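Long-range contacts in tyrocidine synthase 2 (Brevibacillus parabrevis, PDB 6TA8), which is a nonribosomal peptide synthetase, represented in this structure by a condensation domain: residues 236-241 and 441-446; 286-291 and 449-454. All coordinates share one frame; numbering follows the deposited sequence.

Contact 1. Residues 236-241 and 441-446; sequences LPTDFV and LQYEEK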
# COMPACT_ATOMS: atom_id res chain seq x y z
N LEU A 236 -17.25 15.61 5.11
CA LEU A 236 -16.17 16.22 5.89
C LEU A 236 -15.91 17.62 5.35
O LEU A 236 -15.91 17.83 4.13
CB LEU A 236 -14.92 15.33 5.83
CG LEU A 236 -13.75 15.62 6.78
CD1 LEU A 236 -12.84 14.40 6.87
CD2 LEU A 236 -12.97 16.79 6.32
N PRO A 237 -15.72 18.61 6.22
CA PRO A 237 -15.58 20.00 5.75
C PRO A 237 -14.24 20.24 5.07
O PRO A 237 -13.20 19.75 5.51
CB PRO A 237 -15.71 20.83 7.04
CG PRO A 237 -15.38 19.88 8.15
CD PRO A 237 -15.89 18.54 7.69
N THR A 238 -14.28 21.01 3.99
CA THR A 238 -13.07 21.46 3.31
C THR A 238 -12.96 22.97 3.36
O THR A 238 -13.97 23.68 3.47
CB THR A 238 -13.03 20.99 1.84
OG1 THR A 238 -14.08 21.62 1.10
CG2 THR A 238 -13.19 19.48 1.76
N ASP A 239 -11.72 23.48 3.30
CA ASP A 239 -11.53 24.92 3.27
C ASP A 239 -12.08 25.52 1.98
O ASP A 239 -12.66 26.61 1.99
CB ASP A 239 -10.05 25.27 3.43
CG ASP A 239 -9.53 24.98 4.82
OD1 ASP A 239 -10.30 25.14 5.79
OD2 ASP A 239 -8.35 24.60 4.95
N PHE A 240 -11.92 24.82 0.86
CA PHE A 240 -12.41 25.28 -0.43
C PHE A 240 -13.08 24.13 -1.16
O PHE A 240 -12.91 22.96 -0.83
CB PHE A 240 -11.28 25.86 -1.29
CG PHE A 240 -10.18 26.51 -0.50
CD1 PHE A 240 -10.39 27.73 0.12
CD2 PHE A 240 -8.94 25.90 -0.39
CE1 PHE A 240 -9.38 28.33 0.84
CE2 PHE A 240 -7.93 26.50 0.34
CZ PHE A 240 -8.15 27.71 0.96
N VAL A 241 -13.85 24.49 -2.19
CA VAL A 241 -14.49 23.54 -3.09
C VAL A 241 -13.80 23.65 -4.45
O VAL A 241 -13.56 24.76 -4.94
CB VAL A 241 -16.00 23.79 -3.21
CG1 VAL A 241 -16.55 23.21 -4.50
CG2 VAL A 241 -16.73 23.21 -2.01
N LEU A 441 -5.67 22.78 -3.10
CA LEU A 441 -6.84 23.49 -3.58
C LEU A 441 -8.08 23.24 -2.73
O LEU A 441 -9.13 23.84 -2.98
CB LEU A 441 -7.13 23.12 -5.04
CG LEU A 441 -5.94 22.96 -5.98
CD1 LEU A 441 -6.44 22.72 -7.40
CD2 LEU A 441 -5.01 24.16 -5.93
N GLN A 442 -7.99 22.36 -1.73
CA GLN A 442 -9.09 22.09 -0.82
C GLN A 442 -8.78 22.44 0.63
O GLN A 442 -9.70 22.78 1.37
CB GLN A 442 -9.48 20.61 -0.88
CG GLN A 442 -10.25 20.23 -2.13
CD GLN A 442 -10.43 18.73 -2.27
OE1 GLN A 442 -9.54 17.95 -1.94
NE2 GLN A 442 -11.60 18.32 -2.76
N TYR A 443 -7.52 22.38 1.04
CA TYR A 443 -7.13 22.67 2.41
C TYR A 443 -5.89 23.54 2.43
O TYR A 443 -4.99 23.37 1.60
CB TYR A 443 -6.83 21.39 3.19
CG TYR A 443 -8.05 20.60 3.52
CD1 TYR A 443 -8.90 21.00 4.54
CD2 TYR A 443 -8.35 19.45 2.81
CE1 TYR A 443 -10.03 20.27 4.84
CE2 TYR A 443 -9.47 18.72 3.10
CZ TYR A 443 -10.30 19.13 4.11
OH TYR A 443 -11.41 18.39 4.39
N GLU A 444 -5.84 24.45 3.39
CA GLU A 444 -4.61 25.15 3.72
C GLU A 444 -3.83 24.32 4.73
O GLU A 444 -4.41 23.59 5.54
CB GLU A 444 -4.91 26.54 4.28
CG GLU A 444 -5.54 27.48 3.26
CD GLU A 444 -5.97 28.80 3.86
OE1 GLU A 444 -6.51 28.80 4.99
OE2 GLU A 444 -5.76 29.85 3.20
N GLU A 445 -2.50 24.41 4.66
CA GLU A 445 -1.64 23.60 5.51
C GLU A 445 -1.94 23.79 6.99
O GLU A 445 -1.61 22.92 7.80
CB GLU A 445 -0.17 23.90 5.23
CG GLU A 445 0.77 22.78 5.62
CD GLU A 445 2.21 23.24 5.74
OE1 GLU A 445 2.55 23.92 6.73
OE2 GLU A 445 3.01 22.92 4.83
N LYS A 446 -2.55 24.92 7.36
CA LYS A 446 -2.89 25.17 8.76
C LYS A 446 -4.08 24.33 9.20
O LYS A 446 -4.12 23.86 10.35
CB LYS A 446 -3.17 26.66 8.97
CG LYS A 446 -1.93 27.53 9.17
CD LYS A 446 -1.03 27.56 7.94
CE LYS A 446 -1.78 28.02 6.70
NZ LYS A 446 -1.15 27.51 5.45
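Tyr443 reaches edge-on into the loop 236-241, and its OH donates to Pro237 O at 2.5 Å, coming from above the carbonyl plane. With CG placed anti to its own carbonyl carbon (chi1 -72°), the ring runs alongside Thr238 and ends against Leu236, whose CD2 sits at the ring edge, while the Thr238 methyl, CG2, lies 3.7 Å from CZ. Asp239 crosses the tyrosine at about a right angle, and its OD2 turns past the CD1 edge to take Glu444 N at 3.0 Å on its anti lone pair, a nearly straight bond (165°). Phe240 lies flat against its own neighbour, with Asp239 CB over the ring centre, and presents its rim across the contact: Leu441 O is at the edge by CD2, and Glu444 CG approaches CZ to 3.5 Å. Between these side chains, Gln442 O accepts Phe240 N and, weakly, Asp239 N. Glu444 is the N-cap residue of helix 445-466, and Asp239 OD2 also bonds Thr447 OG1 in the first turn. The carboxylate thus holds two groups at the helix start, where the helix dipole would probably stabilise its negative charge and offset the nearby Glu444 carboxylate.

Contact 2. Residues 286-291 and 449-454; sequences GLAVKD and ASLADS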
# COMPACT_ATOMS: atom_id res chain seq x y z
N GLY A 286 -10.30 8.59 15.15
CA GLY A 286 -11.68 9.01 15.28
C GLY A 286 -11.83 10.22 16.18
O GLY A 286 -12.60 11.14 15.88
N LEU A 287 -11.10 10.25 17.30
CA LEU A 287 -11.15 11.40 18.19
C LEU A 287 -10.51 12.63 17.54
O LEU A 287 -10.92 13.76 17.83
CB LEU A 287 -10.45 11.08 19.50
CG LEU A 287 -10.83 9.76 20.17
CD1 LEU A 287 -9.94 9.50 21.36
CD2 LEU A 287 -12.29 9.77 20.58
N ALA A 288 -9.52 12.42 16.67
CA ALA A 288 -8.90 13.55 15.98
C ALA A 288 -9.89 14.24 15.05
O ALA A 288 -10.01 15.47 15.06
CB ALA A 288 -7.67 13.07 15.21
N VAL A 289 -10.61 13.45 14.24
CA VAL A 289 -11.62 14.02 13.36
C VAL A 289 -12.73 14.69 14.16
O VAL A 289 -13.33 15.67 13.71
CB VAL A 289 -12.17 12.93 12.42
CG1 VAL A 289 -13.19 13.52 11.44
CG2 VAL A 289 -11.04 12.25 11.66
N LYS A 290 -13.02 14.17 15.35
CA LYS A 290 -14.05 14.78 16.19
C LYS A 290 -13.62 16.16 16.67
O LYS A 290 -14.40 17.12 16.60
CB LYS A 290 -14.36 13.87 17.38
CG LYS A 290 -15.37 14.45 18.36
CD LYS A 290 -15.65 13.49 19.51
CE LYS A 290 -16.61 14.10 20.51
NZ LYS A 290 -17.92 14.45 19.89
N ASP A 291 -12.39 16.28 17.16
CA ASP A 291 -11.89 17.58 17.60
C ASP A 291 -11.58 18.52 16.44
O ASP A 291 -11.38 19.71 16.67
CB ASP A 291 -10.64 17.40 18.46
CG ASP A 291 -10.97 17.10 19.91
OD1 ASP A 291 -11.70 17.90 20.53
OD2 ASP A 291 -10.49 16.07 20.42
N ALA A 449 -2.65 20.88 9.58
CA ALA A 449 -1.80 20.80 10.76
C ALA A 449 -2.61 20.69 12.04
O ALA A 449 -2.15 20.11 13.03
CB ALA A 449 -0.87 22.01 10.82
N SER A 450 -3.82 21.25 12.05
CA SER A 450 -4.68 21.13 13.23
C SER A 450 -5.14 19.69 13.42
O SER A 450 -5.16 19.19 14.55
CB SER A 450 -5.88 22.07 13.09
OG SER A 450 -6.78 21.91 14.17
N LEU A 451 -5.51 19.02 12.33
CA LEU A 451 -5.92 17.62 12.43
C LEU A 451 -4.75 16.72 12.82
O LEU A 451 -4.94 15.74 13.55
CB LEU A 451 -6.53 17.16 11.11
CG LEU A 451 -6.90 15.68 10.97
CD1 LEU A 451 -7.93 15.28 12.02
CD2 LEU A 451 -7.41 15.38 9.57
N ALA A 452 -3.54 17.04 12.36
CA ALA A 452 -2.38 16.22 12.71
C ALA A 452 -1.97 16.45 14.16
O ALA A 452 -1.58 15.51 14.85
CB ALA A 452 -1.22 16.52 11.76
N ASP A 453 -2.04 17.70 14.63
CA ASP A 453 -1.73 17.97 16.03
C ASP A 453 -2.79 17.40 16.96
O ASP A 453 -2.49 17.02 18.09
CB ASP A 453 -1.57 19.47 16.25
CG ASP A 453 -0.39 20.05 15.50
OD1 ASP A 453 0.36 19.27 14.87
OD2 ASP A 453 -0.21 21.29 15.53
N SER A 454 -4.04 17.33 16.49
CA SER A 454 -5.09 16.68 17.28
C SER A 454 -4.93 15.16 17.25
O SER A 454 -5.34 14.48 18.20
CB SER A 454 -6.47 17.08 16.76
OG SER A 454 -6.67 18.48 16.87
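Ala288 and Leu451 meet where helices 277-293 and 445-466 pass each other, the leucine methyl CD1 lying 3.9 Å from Ala288 CB. The same methyl rests against the backbone of the opposite helix, 3.7 Å from Ala288 O, and comes more loosely to Val289, 4.4 Å from CG2. Ala288 CB points at helix 445-466 and fits between Leu451 and the backbone of Ser454, whose C atom is 4.0 Å away. One turn on, Asp291 CB approaches Ser454 OG at the exposed margin of the contact.

Two torsions bring the leucine into place. CG stands anti to the backbone N (chi1 174°), and chi2 near 60° then swings CD1 over to helix 277-293, although the CB itself leaves the backbone to one side. Ser454 faces the partner helix too, but its hydroxyl turns back to its own: OG donates to Ser450 O at 2.9 Å, and Ser454 N reaches that oxygen from the other face of its plane.

The segment axes approach to 8.6 Å, at 136° between their directions, a closeness consistent with Ala288 and Ser454 facing each other. Farther out, Tyr455 continues the cover of Ala288, and Lys457 and His458 touch the side chain of Asp291. On its far side helix 445-466 lies on strand 250-256, where Ala452 meets Leu253 and Phe255. The chemistry is that of a close apolar seam: the buried serine hydroxyl is satisfied within its own helix, which lets a polar side chain sit at the interface without a polar partner in segment 286-291.

Both contacts use helix 445-466, contact 1 at the turn that leads into it and contact 2 about two to three turns further along, their centres about 14 Å apart. Contact 1 is partly buried and mostly polar: a loop between helix 221-229 and strand 250-256 is tied by hydrogen bonds, each with a backbone atom on at least one side, to the turn before the helix and its N-cap. Contact 2 is buried and apolar, covering 189 Å² against 447 Å², its helices meeting through Ala288, a leucine methyl and Ser454. Helix 277-293, one side of contact 2, also lies beside contact 1: Leu236 and Pro237 touch Trp292 and Ala293 at its C-terminal end. The loop 236-241 thus lies by both helices of contact 2.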